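Local coordinates for protein acetyl xylan esterase (Paenibacillus sp. R4, PDB 6AGQ) that probably hydrolyses acetyl esters, removing acetyl groups from xylan and related acetylated substrates as a cold-active alpha/beta-hydrolase, at residues Asp25-Ala33 against Pro149-Leu159. Sequence-based numbering, arbitrary orientation.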
# COMPACT_ATOMS: atom_id res chain seq x y z
N ASP A 25 17.57 -32.73 26.28
CA ASP A 25 17.67 -34.13 25.80
C ASP A 25 16.70 -35.07 26.51
O ASP A 25 16.02 -35.90 25.85
CB ASP A 25 19.11 -34.65 25.83
CG ASP A 25 20.04 -33.83 24.94
OD1 ASP A 25 19.62 -33.45 23.82
OD2 ASP A 25 21.18 -33.52 25.36
N LEU A 26 16.56 -34.91 27.82
CA LEU A 26 15.53 -35.66 28.56
C LEU A 26 14.07 -35.44 28.02
O LEU A 26 13.34 -36.41 27.83
CB LEU A 26 15.61 -35.37 30.05
CG LEU A 26 14.52 -36.02 30.92
CD1 LEU A 26 14.67 -37.53 30.84
CD2 LEU A 26 14.60 -35.51 32.37
N PHE A 27 13.66 -34.21 27.81
CA PHE A 27 12.30 -33.93 27.25
C PHE A 27 12.09 -34.71 25.94
O PHE A 27 11.04 -35.35 25.78
CB PHE A 27 12.12 -32.44 27.02
CG PHE A 27 10.88 -32.10 26.26
CD1 PHE A 27 9.67 -31.92 26.92
CD2 PHE A 27 10.92 -31.91 24.88
CE1 PHE A 27 8.52 -31.59 26.21
CE2 PHE A 27 9.78 -31.59 24.16
CZ PHE A 27 8.58 -31.41 24.82
N TRP A 28 13.10 -34.67 25.05
CA TRP A 28 13.01 -35.33 23.77
C TRP A 28 13.08 -36.86 23.83
O TRP A 28 12.33 -37.55 23.08
CB TRP A 28 13.95 -34.75 22.70
CG TRP A 28 13.46 -33.43 22.19
CD1 TRP A 28 14.05 -32.20 22.37
CD2 TRP A 28 12.28 -33.20 21.42
NE1 TRP A 28 13.29 -31.24 21.79
CE2 TRP A 28 12.20 -31.81 21.21
CE3 TRP A 28 11.26 -34.03 20.93
CZ2 TRP A 28 11.16 -31.23 20.48
CZ3 TRP A 28 10.21 -33.45 20.23
CH2 TRP A 28 10.15 -32.05 20.04
N ASP A 29 13.95 -37.45 24.63
CA ASP A 29 13.91 -38.93 24.58
C ASP A 29 12.70 -39.54 25.32
O ASP A 29 12.31 -40.66 24.98
CB ASP A 29 15.25 -39.62 24.84
CG ASP A 29 15.98 -39.02 25.93
OD1 ASP A 29 15.26 -38.49 26.79
OD2 ASP A 29 17.24 -39.02 25.90
N ASN A 30 12.07 -38.81 26.25
CA ASN A 30 10.74 -39.18 26.73
C ASN A 30 9.71 -39.11 25.60
O ASN A 30 8.92 -40.04 25.42
CB ASN A 30 10.23 -38.28 27.90
CG ASN A 30 10.92 -38.58 29.26
OD1 ASN A 30 11.57 -39.62 29.46
ND2 ASN A 30 10.78 -37.64 30.18
N ALA A 31 9.67 -38.00 24.87
CA ALA A 31 8.69 -37.89 23.79
C ALA A 31 8.93 -38.94 22.74
O ALA A 31 8.00 -39.49 22.23
CB ALA A 31 8.72 -36.52 23.17
N LYS A 32 10.18 -39.24 22.45
CA LYS A 32 10.53 -40.32 21.54
C LYS A 32 10.10 -41.73 22.00
O LYS A 32 9.72 -42.53 21.17
CB LYS A 32 12.04 -40.33 21.23
CG LYS A 32 12.48 -39.34 20.18
CD LYS A 32 13.92 -39.54 19.77
CE LYS A 32 14.81 -38.45 20.33
NZ LYS A 32 16.21 -38.63 19.90
N ALA A 33 10.23 -42.05 23.30
CA ALA A 33 9.85 -43.36 23.84
C ALA A 33 8.34 -43.52 23.74
O ALA A 33 7.86 -44.59 23.42
CB ALA A 33 10.32 -43.53 25.29
N PRO A 149 5.75 -27.01 27.07
CA PRO A 149 6.27 -27.76 25.93
C PRO A 149 5.67 -29.17 25.76
O PRO A 149 5.64 -29.66 24.65
CB PRO A 149 7.79 -27.84 26.18
CG PRO A 149 7.97 -27.52 27.61
CD PRO A 149 6.82 -26.64 28.02
N ALA A 150 5.23 -29.80 26.84
CA ALA A 150 4.61 -31.11 26.78
C ALA A 150 3.36 -31.13 25.90
O ALA A 150 3.08 -32.17 25.32
CB ALA A 150 4.24 -31.62 28.18
N SER A 151 2.64 -30.00 25.80
CA SER A 151 1.40 -29.94 24.99
C SER A 151 1.48 -29.00 23.77
O SER A 151 0.47 -28.77 23.08
CB SER A 151 0.22 -29.52 25.90
OG SER A 151 0.42 -28.19 26.36
N TYR A 152 2.68 -28.48 23.48
CA TYR A 152 2.84 -27.51 22.43
C TYR A 152 2.70 -28.12 21.01
O TYR A 152 3.30 -29.16 20.74
CB TYR A 152 4.17 -26.81 22.58
CG TYR A 152 4.45 -25.77 21.50
CD1 TYR A 152 3.65 -24.65 21.41
CD2 TYR A 152 5.52 -25.93 20.58
CE1 TYR A 152 3.90 -23.70 20.47
CE2 TYR A 152 5.76 -24.98 19.60
CZ TYR A 152 4.93 -23.87 19.53
OH TYR A 152 5.13 -22.87 18.59
N TYR A 153 1.94 -27.46 20.11
CA TYR A 153 1.76 -27.92 18.70
C TYR A 153 2.94 -28.66 18.03
O TYR A 153 2.79 -29.77 17.46
CB TYR A 153 1.43 -26.71 17.83
CG TYR A 153 1.20 -27.01 16.38
CD1 TYR A 153 0.02 -27.65 15.97
CD2 TYR A 153 2.13 -26.69 15.46
CE1 TYR A 153 -0.22 -27.95 14.64
CE2 TYR A 153 1.93 -26.98 14.12
CZ TYR A 153 0.75 -27.62 13.72
OH TYR A 153 0.54 -27.91 12.41
N TYR A 154 4.13 -28.09 18.14
CA TYR A 154 5.25 -28.65 17.40
C TYR A 154 5.82 -29.88 18.04
O TYR A 154 6.65 -30.54 17.38
CB TYR A 154 6.34 -27.62 16.99
CG TYR A 154 5.93 -26.74 15.79
CD1 TYR A 154 5.97 -27.24 14.47
CD2 TYR A 154 5.58 -25.39 15.97
CE1 TYR A 154 5.57 -26.47 13.38
CE2 TYR A 154 5.24 -24.58 14.90
CZ TYR A 154 5.22 -25.11 13.61
OH TYR A 154 4.88 -24.32 12.57
N LYS A 155 5.37 -30.27 19.23
CA LYS A 155 5.87 -31.52 19.77
C LYS A 155 5.43 -32.71 18.91
O LYS A 155 6.26 -33.42 18.40
CB LYS A 155 5.47 -31.75 21.21
CG LYS A 155 6.13 -32.98 21.81
CD LYS A 155 5.63 -33.27 23.24
CE LYS A 155 4.67 -34.41 23.26
NZ LYS A 155 4.08 -34.51 24.62
N GLN A 156 4.14 -32.92 18.74
CA GLN A 156 3.65 -33.96 17.90
C GLN A 156 4.04 -33.75 16.43
O GLN A 156 4.29 -34.75 15.73
CB GLN A 156 2.13 -34.16 18.05
CG GLN A 156 1.75 -34.87 19.34
CD GLN A 156 2.09 -36.36 19.32
OE1 GLN A 156 2.10 -37.00 18.27
NE2 GLN A 156 2.42 -36.91 20.48
N VAL A 157 4.22 -32.51 15.96
CA VAL A 157 4.74 -32.32 14.57
C VAL A 157 6.13 -32.92 14.39
O VAL A 157 6.40 -33.64 13.40
CB VAL A 157 4.68 -30.82 14.15
CG1 VAL A 157 5.19 -30.60 12.76
CG2 VAL A 157 3.24 -30.32 14.25
N TYR A 158 7.04 -32.65 15.35
CA TYR A 158 8.41 -33.15 15.24
C TYR A 158 8.45 -34.66 15.31
O TYR A 158 9.21 -35.32 14.59
CB TYR A 158 9.35 -32.56 16.28
CG TYR A 158 9.74 -31.11 16.07
CD1 TYR A 158 9.03 -30.27 15.22
CD2 TYR A 158 10.79 -30.57 16.74
CE1 TYR A 158 9.39 -28.95 15.05
CE2 TYR A 158 11.10 -29.20 16.60
CZ TYR A 158 10.42 -28.43 15.75
OH TYR A 158 10.72 -27.11 15.59
N LEU A 159 7.62 -35.21 16.17
CA LEU A 159 7.49 -36.68 16.20
C LEU A 159 6.96 -37.28 14.90
O LEU A 159 7.42 -38.35 14.49
CB LEU A 159 6.57 -37.09 17.38
CG LEU A 159 7.13 -36.75 18.74
CD1 LEU A 159 6.12 -37.10 19.82
CD2 LEU A 159 8.46 -37.42 19.06
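Phe27 and Trp28 reach from one helix into the angle between the 149-152 turn and the helix that follows it, an example of two neighbouring aromatics sharing out a contact that no hydrogen bond crosses. The Phe27 side chain runs out toward the turn because its CG stands anti to the backbone N (chi1 171°). The edge of its ring meets the backbone of the turn, CZ lying 3.4 Å from Pro149 O, while CE1 rests 3.8 Å from Pro149 CB. The aliphatic part of Lys155 closes in obliquely on the same ring, CD to Phe27 CZ 3.8 Å. Beyond it the lysine chain bends at chi3 (104°) and turns NZ back to donate a hydrogen bond to Ala150 O (NZ to O 2.6 Å), in the carbonyl plane on a lone pair. Replacing Lys155 by an alanine removes both amine and methylenes, and is likely to leave Ala150 O without this donor and a gap beside the Phe27 ring.

The six-membered ring of Trp28 meets Tyr158 obliquely, CH2 3.7 Å from Tyr158 CD2, and the two rings, nearly parallel but slid apart, barely overlap. Its NE1 bonds to Tyr252 O and the Tyr158 hydroxyl to Phe253 O, fixing both rings on one loop. Leu159 finishes the seam, CD2 being 4.2 Å from Ala31 CB.

Segments 25-33 and 153-159 cross at -61°, joining helix 24-36, near the N-terminus, to helix 153-170 on the flank of an alpha/beta-hydrolase fold.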